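Local coordinates for protein tyrosinase (Aspergillus oryzae, PDB 6JU8) that probably oxidises L-tyrosine and L-dopa to L-dopaquinone with molecular oxygen at a dinuclear copper centre, a step of melanin biosynthesis, at residues 21-26 / 113-118; 27-32 / 143-148; 289-294 / 383-388; 345-348 / 354-357; 358-363 / 370-375. The protein carries 1 engineered substitution. All blocks are in the same frame, centred on the assembly; numbering follows the deposited sequence.

Contact 1. Residues 21-26 / 113-118; sequences PIRKDI and LYEQVI
R23 and E115 form a buried salt bridge, which ties the loop before helix 26-34 to helix 103-129. That helix carries H107, a copper ligand, and belongs to the dicopper core of the tyrosinase fold. The R23 side chain leaves the backbone with CG anti to its carbonyl carbon (chi1 -73°). From CB the chain runs extended to NE. CG of R23 passes 3.8 Å from OE1 of E115, and CD lies at a similar distance from the same oxygen. NE of R23 then donates to OE1 of E115 at 2.9 Å. It meets this oxygen on the syn side, tilted out of the carboxylate plane. CZ carries the remaining two nitrogens. NH2 of R23 gives a nearly straight bond to OE2 of E115, 3.0 Å long (N-H...O 172°). NH1 turns to the hydroxyl of Y439, and Y437 makes a cation-pi contact with the guanidinium. E115 comes from the opposite direction on an extended chain. Its OE1 also accepts from the backbone N of L147, so this oxygen has two donors and a third residue joins the link. The paired bonds should restrain rotation of both charged groups. The two flat groups are far from coplanar, with planes 64° apart. OE2 of E115 lies in the guanidinium plane, yet NH2 of R23 approaches it from above the carboxylate plane.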
# COMPACT_ATOMS: atom_id res chain seq x y z
N PRO A 21 1.90 -8.91 34.42
CA PRO A 21 1.19 -8.08 33.43
C PRO A 21 0.81 -8.88 32.19
O PRO A 21 1.42 -9.87 31.78
CB PRO A 21 2.23 -7.01 33.11
CG PRO A 21 3.08 -6.95 34.35
CD PRO A 21 3.26 -8.41 34.68
N ILE A 22 -0.26 -8.41 31.55
CA ILE A 22 -0.86 -9.15 30.44
C ILE A 22 -0.50 -8.59 29.08
O ILE A 22 -0.40 -7.39 28.81
CB ILE A 22 -2.39 -9.20 30.60
CG1 ILE A 22 -3.10 -7.88 30.30
CG2 ILE A 22 -2.78 -9.68 32.00
CD1 ILE A 22 -4.60 -8.03 30.14
N ARG A 23 -0.29 -9.53 28.15
CA ARG A 23 -0.19 -9.27 26.72
C ARG A 23 -1.62 -9.08 26.20
O ARG A 23 -2.39 -10.05 26.25
CB ARG A 23 0.51 -10.44 26.03
CG ARG A 23 2.01 -10.49 26.30
CD ARG A 23 2.63 -11.76 25.74
NE ARG A 23 4.10 -11.73 25.89
CZ ARG A 23 4.89 -12.67 25.38
NH1 ARG A 23 4.35 -13.69 24.70
NH2 ARG A 23 6.20 -12.61 25.54
N LYS A 24 -1.91 -7.88 25.72
CA LYS A 24 -3.26 -7.51 25.30
C LYS A 24 -3.48 -7.70 23.81
O LYS A 24 -2.53 -7.72 23.01
CB LYS A 24 -3.50 -6.03 25.66
CG LYS A 24 -3.46 -5.80 27.16
CD LYS A 24 -3.64 -4.32 27.49
CE LYS A 24 -3.99 -4.12 28.96
NZ LYS A 24 -4.14 -2.67 29.25
N ASP A 25 -4.74 -7.82 23.41
CA ASP A 25 -5.11 -7.82 21.99
C ASP A 25 -4.73 -6.47 21.41
O ASP A 25 -5.07 -5.42 21.94
CB ASP A 25 -6.61 -8.08 21.90
CG ASP A 25 -7.20 -8.04 20.51
OD1 ASP A 25 -6.90 -7.11 19.73
OD2 ASP A 25 -8.01 -8.95 20.21
N ILE A 26 -3.94 -6.50 20.34
CA ILE A 26 -3.38 -5.24 19.87
C ILE A 26 -4.44 -4.26 19.38
O ILE A 26 -4.20 -3.05 19.43
CB ILE A 26 -2.34 -5.50 18.76
CG1 ILE A 26 -1.52 -4.22 18.54
CG2 ILE A 26 -2.99 -6.05 17.51
CD1 ILE A 26 -0.33 -4.34 17.65
N LEU A 113 12.25 -12.86 23.88
CA LEU A 113 13.46 -12.08 23.59
C LEU A 113 13.08 -10.72 23.01
O LEU A 113 13.61 -9.69 23.42
CB LEU A 113 14.35 -12.86 22.61
CG LEU A 113 15.47 -12.12 21.90
CD1 LEU A 113 16.49 -11.56 22.89
CD2 LEU A 113 16.17 -13.00 20.87
N TYR A 114 12.20 -10.72 22.01
CA TYR A 114 11.80 -9.47 21.35
C TYR A 114 11.16 -8.52 22.36
O TYR A 114 11.50 -7.34 22.41
CB TYR A 114 10.81 -9.80 20.26
CG TYR A 114 10.35 -8.74 19.30
CD1 TYR A 114 11.21 -8.12 18.41
CD2 TYR A 114 9.00 -8.39 19.25
CE1 TYR A 114 10.78 -7.15 17.51
CE2 TYR A 114 8.55 -7.45 18.34
CZ TYR A 114 9.44 -6.84 17.48
OH TYR A 114 8.97 -5.92 16.58
N GLU A 115 10.23 -9.06 23.14
CA GLU A 115 9.57 -8.26 24.17
C GLU A 115 10.56 -7.66 25.16
O GLU A 115 10.43 -6.49 25.55
CB GLU A 115 8.56 -9.15 24.90
CG GLU A 115 7.80 -8.50 26.04
CD GLU A 115 6.82 -9.49 26.64
OE1 GLU A 115 5.61 -9.33 26.45
OE2 GLU A 115 7.29 -10.47 27.28
N GLN A 116 11.56 -8.47 25.56
CA GLN A 116 12.51 -7.99 26.55
C GLN A 116 13.38 -6.89 25.97
O GLN A 116 13.67 -5.90 26.63
CB GLN A 116 13.39 -9.16 27.02
CG GLN A 116 14.39 -8.77 28.11
CD GLN A 116 15.24 -9.95 28.55
OE1 GLN A 116 14.76 -11.08 28.62
NE2 GLN A 116 16.51 -9.71 28.84
N VAL A 117 13.85 -7.07 24.74
CA VAL A 117 14.68 -6.06 24.09
C VAL A 117 13.92 -4.75 23.95
O VAL A 117 14.46 -3.66 24.18
CB VAL A 117 15.18 -6.56 22.72
CG1 VAL A 117 15.81 -5.44 21.91
CG2 VAL A 117 16.16 -7.72 22.95
N ILE A 118 12.65 -4.85 23.55
CA ILE A 118 11.81 -3.65 23.48
C ILE A 118 11.66 -2.94 24.81
O ILE A 118 11.87 -1.71 24.89
CB ILE A 118 10.43 -4.00 22.88
CG1 ILE A 118 10.56 -4.42 21.41
CG2 ILE A 118 9.48 -2.81 23.05
CD1 ILE A 118 9.31 -5.11 20.89

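Contact 2. Residues 27-32 / 143-148; sequences DDWYLE and KQWRLP
W29 meets P148 and W145 in a buried apolar contact. It joins helix 26-34 to the chain that leaves helix 135-144, beside the helical core of the tyrosinase fold. The CH-pi part comes from P148. Its CG sits over one face of the W29 indole, 4.3 Å from the centroid of the six-membered ring and 18° off the ring normal. The nearest ring atoms are CD2 and CE3 of W29, and CG of P148 is 4.1 Å from CD2. W29 has CG anti to its backbone N (chi1 177°), which carries the indole off the helix toward P148. The aromatic part is looser. The W29 six-membered ring and the W145 five-membered ring are 6.0 Å apart between centroids. Their planes differ by 67°, an oblique pairing. CZ2 of W29 lies near the plane of the W145 ring, at its edge. The polar part lies mostly outside this pair. NE1 of W29 bonds to Q42 on helix 41-55. NH1 of R146 bonds to the carbonyl O atoms of K143 and W145, bracing the turn after the helix. NE1 of W145 is buried without a hydrogen-bond partner; it lies 4.2 Å from CZ2 of W29.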
# COMPACT_ATOMS: atom_id res chain seq x y z
N ASP A 27 -5.59 -4.73 18.90
CA ASP A 27 -6.65 -3.78 18.51
C ASP A 27 -7.27 -3.20 19.78
O ASP A 27 -7.52 -1.98 19.85
CB ASP A 27 -7.68 -4.45 17.63
CG ASP A 27 -7.31 -4.46 16.16
OD1 ASP A 27 -6.25 -3.95 15.75
OD2 ASP A 27 -8.12 -5.02 15.39
N ASP A 28 -7.55 -4.04 20.78
CA ASP A 28 -8.08 -3.52 22.04
C ASP A 28 -7.12 -2.48 22.61
O ASP A 28 -7.51 -1.41 23.08
CB ASP A 28 -8.31 -4.61 23.09
CG ASP A 28 -9.41 -5.60 22.76
OD1 ASP A 28 -10.19 -5.34 21.82
OD2 ASP A 28 -9.45 -6.66 23.44
N TRP A 29 -5.84 -2.84 22.61
CA TRP A 29 -4.82 -1.97 23.19
C TRP A 29 -4.72 -0.66 22.43
O TRP A 29 -4.66 0.41 23.06
CB TRP A 29 -3.49 -2.72 23.15
CG TRP A 29 -2.30 -1.97 23.62
CD1 TRP A 29 -1.87 -1.74 24.89
CD2 TRP A 29 -1.32 -1.37 22.76
NE1 TRP A 29 -0.70 -1.02 24.88
CE2 TRP A 29 -0.33 -0.77 23.58
CE3 TRP A 29 -1.20 -1.28 21.37
CZ2 TRP A 29 0.76 -0.09 23.04
CZ3 TRP A 29 -0.13 -0.61 20.82
CH2 TRP A 29 0.84 -0.03 21.67
N TYR A 30 -4.74 -0.70 21.10
CA TYR A 30 -4.66 0.53 20.32
C TYR A 30 -5.86 1.41 20.64
O TYR A 30 -5.71 2.62 20.82
CB TYR A 30 -4.57 0.22 18.81
CG TYR A 30 -4.48 1.53 18.03
CD1 TYR A 30 -3.30 2.27 18.07
CD2 TYR A 30 -5.55 2.04 17.32
CE1 TYR A 30 -3.16 3.47 17.40
CE2 TYR A 30 -5.42 3.26 16.66
CZ TYR A 30 -4.24 3.95 16.70
OH TYR A 30 -4.10 5.17 16.07
N LEU A 31 -7.06 0.82 20.74
CA LEU A 31 -8.23 1.67 21.04
C LEU A 31 -8.16 2.18 22.47
O LEU A 31 -8.54 3.33 22.71
CB LEU A 31 -9.52 0.87 20.80
CG LEU A 31 -9.70 0.41 19.34
CD1 LEU A 31 -10.90 -0.49 19.18
CD2 LEU A 31 -9.79 1.59 18.38
N GLU A 32 -7.67 1.40 23.42
CA GLU A 32 -7.52 1.90 24.79
C GLU A 32 -6.56 3.10 24.79
O GLU A 32 -6.76 4.09 25.49
CB GLU A 32 -6.95 0.82 25.72
CG GLU A 32 -7.70 -0.43 26.04
CD GLU A 32 -6.87 -1.50 26.76
OE1 GLU A 32 -5.75 -1.26 27.26
OE2 GLU A 32 -7.36 -2.65 26.83
N LYS A 143 6.62 -0.81 32.70
CA LYS A 143 6.62 -2.03 33.51
C LYS A 143 5.32 -2.80 33.36
O LYS A 143 5.28 -4.02 33.58
CB LYS A 143 6.86 -1.66 34.98
CG LYS A 143 8.30 -1.23 35.23
CD LYS A 143 8.46 -0.78 36.68
CE LYS A 143 9.86 -0.21 36.89
NZ LYS A 143 10.04 0.22 38.31
N GLN A 144 4.25 -2.11 32.97
CA GLN A 144 2.98 -2.78 32.74
C GLN A 144 2.90 -3.29 31.31
O GLN A 144 2.17 -4.25 31.01
CB GLN A 144 1.81 -1.84 33.01
CG GLN A 144 1.20 -1.91 34.39
CD GLN A 144 0.79 -3.32 34.80
OE1 GLN A 144 -0.05 -3.99 34.20
NE2 GLN A 144 1.41 -3.78 35.87
N TRP A 145 3.58 -2.66 30.37
CA TRP A 145 3.52 -3.02 28.97
C TRP A 145 4.00 -4.44 28.71
O TRP A 145 5.01 -4.86 29.26
CB TRP A 145 4.35 -2.07 28.11
CG TRP A 145 4.35 -2.42 26.66
CD1 TRP A 145 3.42 -2.01 25.74
CD2 TRP A 145 5.30 -3.25 25.98
NE1 TRP A 145 3.77 -2.55 24.51
CE2 TRP A 145 4.90 -3.30 24.63
CE3 TRP A 145 6.45 -3.95 26.39
CZ2 TRP A 145 5.63 -4.03 23.69
CZ3 TRP A 145 7.17 -4.67 25.45
CH2 TRP A 145 6.74 -4.70 24.12
N ARG A 146 3.29 -5.13 27.82
CA ARG A 146 3.77 -6.43 27.33
C ARG A 146 3.50 -6.45 25.83
O ARG A 146 2.69 -5.65 25.32
CB ARG A 146 3.07 -7.59 28.03
CG ARG A 146 3.44 -7.72 29.51
CD ARG A 146 4.90 -8.10 29.64
NE ARG A 146 5.37 -8.37 31.01
CZ ARG A 146 5.73 -7.45 31.91
NH1 ARG A 146 5.64 -6.16 31.60
NH2 ARG A 146 6.17 -7.82 33.10
N LEU A 147 4.15 -7.34 25.11
CA LEU A 147 3.97 -7.32 23.65
C LEU A 147 2.53 -7.69 23.32
O LEU A 147 2.06 -8.77 23.69
CB LEU A 147 4.91 -8.35 23.00
CG LEU A 147 4.86 -8.40 21.47
CD1 LEU A 147 5.48 -7.13 20.87
CD2 LEU A 147 5.54 -9.65 20.93
N PRO A 148 1.80 -6.84 22.62
CA PRO A 148 0.43 -7.23 22.23
C PRO A 148 0.39 -8.38 21.23
O PRO A 148 1.34 -8.63 20.49
CB PRO A 148 -0.11 -5.97 21.58
CG PRO A 148 0.77 -4.86 22.08
CD PRO A 148 2.14 -5.48 22.19

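Contact 3. Residues 289-294 / 383-388; sequences RLLTTG and TAIWQT
L290 and L291 meet I385 and W386 where the C-terminal end of helix 283-292 packs on helix 371-389. The second helix carries H376, a ligand of one copper in the dicopper core of tyrosinases. R289 comes first; its carbonyl O holds the end of its own helix. L290 follows. Its carbonyl O lies near the plane of the W386 indole, at the ring edge, 3.5 Å from CD1 of W386. Its side chain touches L328 and I331 of helix 328-340 and F301 of helix 298-302; F301 also stacks on the W386 ring. L291 carries the apolar contact. Its CG lies anti to the carbonyl carbon (chi1 -61°), and its CD2 methyl reaches CG2 of I385 at 3.8 Å. CD1 of L291 is also near this methyl, so the I385 branch meets both ends of the leucine fork. The backbones come close here, with L291 CA 5.7 Å from W386 CA. T293 is the first residue beyond the helix. Its OG1 donates to O of R289 at 2.7 Å, and its backbone N reaches the same oxygen from the opposite face of the carbonyl plane. The two bonds fasten T293 to the last turn of the helix, just where the chain leaves it. A water bridges the two segments there. It is 2.7 Å from O of L290 and 2.6 Å from O of T293. In the plane of the W386 indole, at its edge, the same water accepts from NE1 of W386 at 2.9 Å.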
# COMPACT_ATOMS: atom_id res chain seq x y z
N ARG A 289 -11.83 -25.15 16.75
CA ARG A 289 -11.64 -26.60 16.79
C ARG A 289 -10.29 -26.95 17.44
O ARG A 289 -10.19 -27.92 18.18
CB ARG A 289 -11.69 -27.13 15.35
CG ARG A 289 -13.10 -27.09 14.76
CD ARG A 289 -13.07 -27.57 13.31
NE ARG A 289 -14.39 -27.43 12.70
CZ ARG A 289 -14.92 -28.23 11.80
NH1 ARG A 289 -14.25 -29.27 11.33
NH2 ARG A 289 -16.14 -27.98 11.34
N LEU A 290 -9.25 -26.16 17.17
CA LEU A 290 -7.93 -26.41 17.76
C LEU A 290 -8.01 -26.39 19.27
O LEU A 290 -7.38 -27.20 19.96
CB LEU A 290 -6.93 -25.36 17.31
CG LEU A 290 -5.52 -25.52 17.92
CD1 LEU A 290 -4.83 -26.77 17.39
CD2 LEU A 290 -4.68 -24.27 17.65
N LEU A 291 -8.76 -25.42 19.80
CA LEU A 291 -8.80 -25.20 21.24
C LEU A 291 -9.79 -26.09 21.96
O LEU A 291 -9.71 -26.18 23.20
CB LEU A 291 -9.14 -23.72 21.51
CG LEU A 291 -8.15 -22.70 20.95
CD1 LEU A 291 -8.62 -21.29 21.21
CD2 LEU A 291 -6.73 -22.91 21.51
N THR A 292 -10.72 -26.73 21.24
CA THR A 292 -11.80 -27.44 21.92
C THR A 292 -11.87 -28.92 21.55
O THR A 292 -12.66 -29.63 22.19
CB THR A 292 -13.17 -26.81 21.60
OG1 THR A 292 -13.40 -26.84 20.18
CG2 THR A 292 -13.21 -25.36 22.08
N THR A 293 -11.11 -29.39 20.58
CA THR A 293 -11.16 -30.82 20.22
C THR A 293 -10.53 -31.64 21.33
O THR A 293 -9.37 -31.45 21.68
CB THR A 293 -10.45 -31.08 18.88
OG1 THR A 293 -11.17 -30.43 17.81
CG2 THR A 293 -10.42 -32.57 18.55
N GLY A 294 -11.25 -32.58 21.93
CA GLY A 294 -10.68 -33.33 23.04
C GLY A 294 -9.79 -34.48 22.62
O GLY A 294 -9.83 -34.94 21.48
N THR A 383 -1.12 -21.52 22.37
CA THR A 383 -0.41 -22.59 23.09
C THR A 383 -0.78 -22.54 24.57
O THR A 383 -1.06 -23.60 25.18
CB THR A 383 1.10 -22.49 22.89
OG1 THR A 383 1.39 -22.59 21.49
CG2 THR A 383 1.80 -23.66 23.57
N ALA A 384 -0.74 -21.36 25.19
CA ALA A 384 -1.06 -21.24 26.61
C ALA A 384 -2.50 -21.63 26.88
O ALA A 384 -2.80 -22.30 27.88
CB ALA A 384 -0.81 -19.79 27.05
N ILE A 385 -3.43 -21.23 26.01
CA ILE A 385 -4.84 -21.68 26.16
C ILE A 385 -4.94 -23.19 26.13
O ILE A 385 -5.57 -23.84 26.99
CB ILE A 385 -5.74 -21.09 25.05
CG1 ILE A 385 -5.82 -19.56 25.16
CG2 ILE A 385 -7.12 -21.73 25.10
CD1 ILE A 385 -6.40 -18.89 23.93
N TRP A 386 -4.30 -23.79 25.11
CA TRP A 386 -4.43 -25.24 24.94
C TRP A 386 -3.79 -25.93 26.13
O TRP A 386 -4.34 -26.92 26.63
CB TRP A 386 -3.80 -25.67 23.61
CG TRP A 386 -4.04 -27.11 23.29
CD1 TRP A 386 -5.11 -27.57 22.57
CD2 TRP A 386 -3.27 -28.26 23.66
NE1 TRP A 386 -5.03 -28.93 22.46
CE2 TRP A 386 -3.91 -29.39 23.12
CE3 TRP A 386 -2.09 -28.44 24.38
CZ2 TRP A 386 -3.44 -30.70 23.28
CZ3 TRP A 386 -1.62 -29.75 24.53
CH2 TRP A 386 -2.27 -30.85 24.00
N GLN A 387 -2.64 -25.43 26.61
CA GLN A 387 -2.02 -26.04 27.79
C GLN A 387 -2.98 -25.99 28.99
O GLN A 387 -3.09 -26.95 29.75
CB GLN A 387 -0.74 -25.33 28.17
CG GLN A 387 0.44 -25.55 27.23
CD GLN A 387 1.62 -24.75 27.77
OE1 GLN A 387 1.95 -23.68 27.26
NE2 GLN A 387 2.25 -25.23 28.84
N THR A 388 -3.66 -24.87 29.16
CA THR A 388 -4.57 -24.68 30.29
C THR A 388 -5.67 -25.73 30.31
O THR A 388 -6.02 -26.23 31.38
CB THR A 388 -5.17 -23.27 30.23
OG1 THR A 388 -4.11 -22.30 30.40
CG2 THR A 388 -6.17 -23.04 31.35
O HOH W 1 -7.71 -29.46 21.46

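Contact 4. Residues 345-348 / 354-357; sequences SRPG and LWGA
This is a CH-pi contact between R346, P347 and the ring of W355, near the base of the loop that joins strand 342-343 to strand 356-357. The two strands form a small antiparallel hairpin, away from the copper site. R346 and P347 lie over the same face of the W355 indole. CG of R346 is 3.5 Å from the centroid of the six-membered ring, only 8° off the ring normal. CB and CD of R346 flank it; CD is 3.5 Å from CH2 of W355. The arginine has CG anti to its backbone N (chi1 -164°), which lays the aliphatic chain across the ring. The chain then bends at chi3, and the guanidinium plane stands 80° from the ring plane. CD of P347 covers the other ring, 3.9 Å from the centroid of the five-membered part. NE1 of W355 bonds to the carbonyl O of F344. D166 and E167 of the second subunit pack on R346 and W355 respectively. Methylene carbons of the arginine, not its charge, meet the ring, so the contact is probably largely dispersive, with some polarisation of C-H groups near the charge, and the guanidinium is not stacked on the indole.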
# COMPACT_ATOMS: atom_id res chain seq x y z
N SER A 345 4.10 -16.16 -8.90
CA SER A 345 3.75 -16.38 -10.30
C SER A 345 2.26 -16.14 -10.49
O SER A 345 1.44 -16.33 -9.59
CB SER A 345 4.15 -17.79 -10.73
OG SER A 345 3.36 -18.79 -10.10
N ARG A 346 1.90 -15.65 -11.68
CA ARG A 346 0.50 -15.31 -11.94
C ARG A 346 -0.34 -16.57 -11.96
O ARG A 346 -0.01 -17.53 -12.68
CB ARG A 346 0.39 -14.54 -13.25
CG ARG A 346 -0.95 -13.83 -13.40
CD ARG A 346 -0.97 -12.94 -14.64
NE ARG A 346 -1.17 -13.78 -15.83
CZ ARG A 346 -1.03 -13.36 -17.08
NH1 ARG A 346 -0.69 -12.10 -17.32
NH2 ARG A 346 -1.24 -14.21 -18.08
N PRO A 347 -1.41 -16.62 -11.19
CA PRO A 347 -2.26 -17.81 -11.19
C PRO A 347 -3.23 -17.77 -12.36
O PRO A 347 -3.22 -16.83 -13.17
CB PRO A 347 -3.01 -17.67 -9.86
CG PRO A 347 -3.13 -16.19 -9.68
CD PRO A 347 -1.87 -15.58 -10.25
N GLY A 348 -4.10 -18.78 -12.43
CA GLY A 348 -5.23 -18.75 -13.35
C GLY A 348 -6.14 -17.56 -13.09
O GLY A 348 -6.11 -16.95 -12.01
N LEU A 354 -6.08 -12.87 -5.52
CA LEU A 354 -5.13 -13.06 -4.42
C LEU A 354 -3.69 -13.12 -4.91
O LEU A 354 -2.80 -13.49 -4.14
CB LEU A 354 -5.47 -14.28 -3.56
CG LEU A 354 -6.65 -14.11 -2.60
CD1 LEU A 354 -6.91 -15.41 -1.85
CD2 LEU A 354 -6.41 -12.97 -1.60
N TRP A 355 -3.42 -12.72 -6.15
CA TRP A 355 -2.04 -12.72 -6.66
C TRP A 355 -1.14 -11.79 -5.86
O TRP A 355 -1.54 -10.66 -5.53
CB TRP A 355 -2.07 -12.26 -8.11
CG TRP A 355 -0.79 -12.37 -8.88
CD1 TRP A 355 0.34 -13.09 -8.62
CD2 TRP A 355 -0.55 -11.67 -10.12
NE1 TRP A 355 1.29 -12.90 -9.60
CE2 TRP A 355 0.75 -12.01 -10.54
CE3 TRP A 355 -1.31 -10.78 -10.89
CZ2 TRP A 355 1.31 -11.50 -11.70
CZ3 TRP A 355 -0.75 -10.27 -12.06
CH2 TRP A 355 0.55 -10.63 -12.46
N GLY A 356 0.06 -12.25 -5.54
CA GLY A 356 1.16 -11.48 -5.04
C GLY A 356 1.89 -12.17 -3.91
O GLY A 356 1.27 -12.92 -3.14
N ALA A 357 3.19 -11.91 -3.82
CA ALA A 357 3.98 -12.57 -2.77
C ALA A 357 4.65 -11.53 -1.87
O ALA A 357 4.90 -10.38 -2.26
CB ALA A 357 5.06 -13.45 -3.38

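Contact 5. Residues 358-363 / 370-375; sequences GHMSSV and PIFWLH
The M360 side chain is bent twice and places its sulfur beside the edge of the F372 ring, a Met-aromatic contact in the second shell of the copper site, next to the ligand H336. SD of M360 is 5.4 Å from the ring centroid and 79° off the ring normal. It is closer to the start of the side chain, 3.8 Å from CB of F372, and it also touches CA of that residue. Bends at chi2 (-77°) and chi3 bring the methyl CE against helix 371-389. CE of M360 then reaches CD2 of H375 at 4.0 Å, approaching that ring obliquely. Nearer the backbone, CG of M360 touches the CG2 methyl of I371 at 3.8 Å. CE meets this methyl as well, so the isoleucine branch fits against both ends of the thioether. No hydrogen bond crosses between the segments. The F372 ring meets the rings of the copper ligands H71 and H376. The carbonyl O of M360 accepts from ND1 of H336 and so probably helps orient its imidazole. The contact packs the short 3-10 turn 359-361, which follows strand 356-357, against the first turns of helix 371-389, with V339 of helix 328-340 touching both M360 and I371.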
# COMPACT_ATOMS: atom_id res chain seq x y z
N GLY A 358 5.00 -11.96 -0.66
CA GLY A 358 5.66 -11.04 0.27
C GLY A 358 6.22 -11.82 1.46
O GLY A 358 6.08 -13.02 1.60
N HIS A 359 6.91 -11.06 2.31
CA HIS A 359 7.83 -11.62 3.28
C HIS A 359 7.19 -12.66 4.19
O HIS A 359 7.80 -13.70 4.45
CB HIS A 359 8.46 -10.48 4.12
CG HIS A 359 9.45 -9.72 3.25
ND1 HIS A 359 9.02 -8.91 2.21
CD2 HIS A 359 10.79 -9.63 3.25
CE1 HIS A 359 10.08 -8.41 1.60
NE2 HIS A 359 11.18 -8.82 2.21
N MET A 360 5.99 -12.38 4.70
CA MET A 360 5.42 -13.26 5.71
C MET A 360 5.18 -14.69 5.21
O MET A 360 5.04 -15.61 6.03
CB MET A 360 4.14 -12.69 6.33
CG MET A 360 4.45 -11.76 7.50
SD MET A 360 4.88 -12.67 9.02
CE MET A 360 3.25 -13.29 9.49
N SER A 361 5.11 -14.91 3.90
CA SER A 361 4.87 -16.28 3.44
C SER A 361 6.13 -17.09 3.28
O SER A 361 6.04 -18.28 2.96
CB SER A 361 4.13 -16.29 2.10
OG SER A 361 5.03 -15.92 1.07
N SER A 362 7.29 -16.50 3.51
CA SER A 362 8.55 -17.17 3.22
C SER A 362 9.35 -17.31 4.50
O SER A 362 9.79 -16.32 5.11
CB SER A 362 9.30 -16.31 2.18
OG SER A 362 10.61 -16.81 2.01
N VAL A 363 9.55 -18.55 4.97
CA VAL A 363 10.24 -18.76 6.26
C VAL A 363 11.55 -18.00 6.33
O VAL A 363 11.82 -17.36 7.36
CB VAL A 363 10.48 -20.25 6.52
CG1 VAL A 363 11.50 -20.49 7.62
CG2 VAL A 363 9.15 -20.90 6.91
N PRO A 370 7.24 -6.66 10.72
CA PRO A 370 6.89 -6.50 12.14
C PRO A 370 5.64 -7.25 12.58
O PRO A 370 5.50 -7.53 13.78
CB PRO A 370 6.71 -4.97 12.27
CG PRO A 370 7.67 -4.43 11.24
CD PRO A 370 7.50 -5.34 10.04
N ILE A 371 4.69 -7.56 11.69
CA ILE A 371 3.54 -8.35 12.12
C ILE A 371 3.93 -9.77 12.53
O ILE A 371 3.17 -10.43 13.26
CB ILE A 371 2.44 -8.39 11.05
CG1 ILE A 371 1.09 -8.73 11.70
CG2 ILE A 371 2.80 -9.32 9.90
CD1 ILE A 371 -0.09 -8.73 10.74
N PHE A 372 5.07 -10.28 12.07
CA PHE A 372 5.56 -11.60 12.45
C PHE A 372 5.41 -11.82 13.95
O PHE A 372 4.93 -12.85 14.43
CB PHE A 372 7.04 -11.75 12.06
CG PHE A 372 7.67 -13.03 12.55
CD1 PHE A 372 8.25 -13.08 13.81
CD2 PHE A 372 7.68 -14.16 11.74
CE1 PHE A 372 8.81 -14.27 14.26
CE2 PHE A 372 8.25 -15.33 12.16
CZ PHE A 372 8.83 -15.37 13.43
N TRP A 373 5.87 -10.85 14.74
CA TRP A 373 5.96 -11.01 16.18
C TRP A 373 4.59 -10.99 16.83
O TRP A 373 4.37 -11.62 17.85
CB TRP A 373 6.83 -9.86 16.71
CG TRP A 373 8.14 -9.72 15.97
CD1 TRP A 373 8.40 -8.90 14.90
CD2 TRP A 373 9.37 -10.42 16.24
NE1 TRP A 373 9.71 -9.05 14.49
CE2 TRP A 373 10.32 -9.97 15.31
CE3 TRP A 373 9.76 -11.38 17.20
CZ2 TRP A 373 11.63 -10.45 15.30
CZ3 TRP A 373 11.06 -11.85 17.19
CH2 TRP A 373 12.00 -11.39 16.23
N LEU A 374 3.68 -10.22 16.23
CA LEU A 374 2.30 -10.14 16.73
C LEU A 374 1.53 -11.42 16.44
O LEU A 374 0.78 -11.90 17.29
CB LEU A 374 1.62 -8.93 16.09
CG LEU A 374 2.33 -7.59 16.23
CD1 LEU A 374 1.52 -6.50 15.52
CD2 LEU A 374 2.61 -7.20 17.68
N HIS A 375 1.78 -11.97 15.26
CA HIS A 375 1.27 -13.32 14.94
C HIS A 375 1.80 -14.34 15.93
O HIS A 375 1.05 -15.13 16.52
CB HIS A 375 1.70 -13.66 13.51
CG HIS A 375 1.29 -15.01 13.04
ND1 HIS A 375 0.04 -15.53 13.26
CD2 HIS A 375 1.98 -15.91 12.28
CE1 HIS A 375 -0.01 -16.73 12.68
NE2 HIS A 375 1.15 -16.99 12.08

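How the contacts relate
Contacts 1 and 2 adjoin, with centres 8 Å apart. A salt bridge between K24 and E32 links their first segments, and E115 of contact 1 reaches into contact 2. Contact 5 touches both: Y114 stacks on W373, and L374 packs on I26 and P148. Contact 3 uses the same helix 371-389 as contact 5, about 23 Å away between centres. Contact 4 leads directly into contact 5 along the chain. Contact 5 is nearest the active site, with the F372 side chain about 4 Å from a copper ion. The side chains of R23 and L290 are each about 13 Å from a copper ion. Contacts 2 and 4, about 35 Å apart between centres, both touch the second subunit.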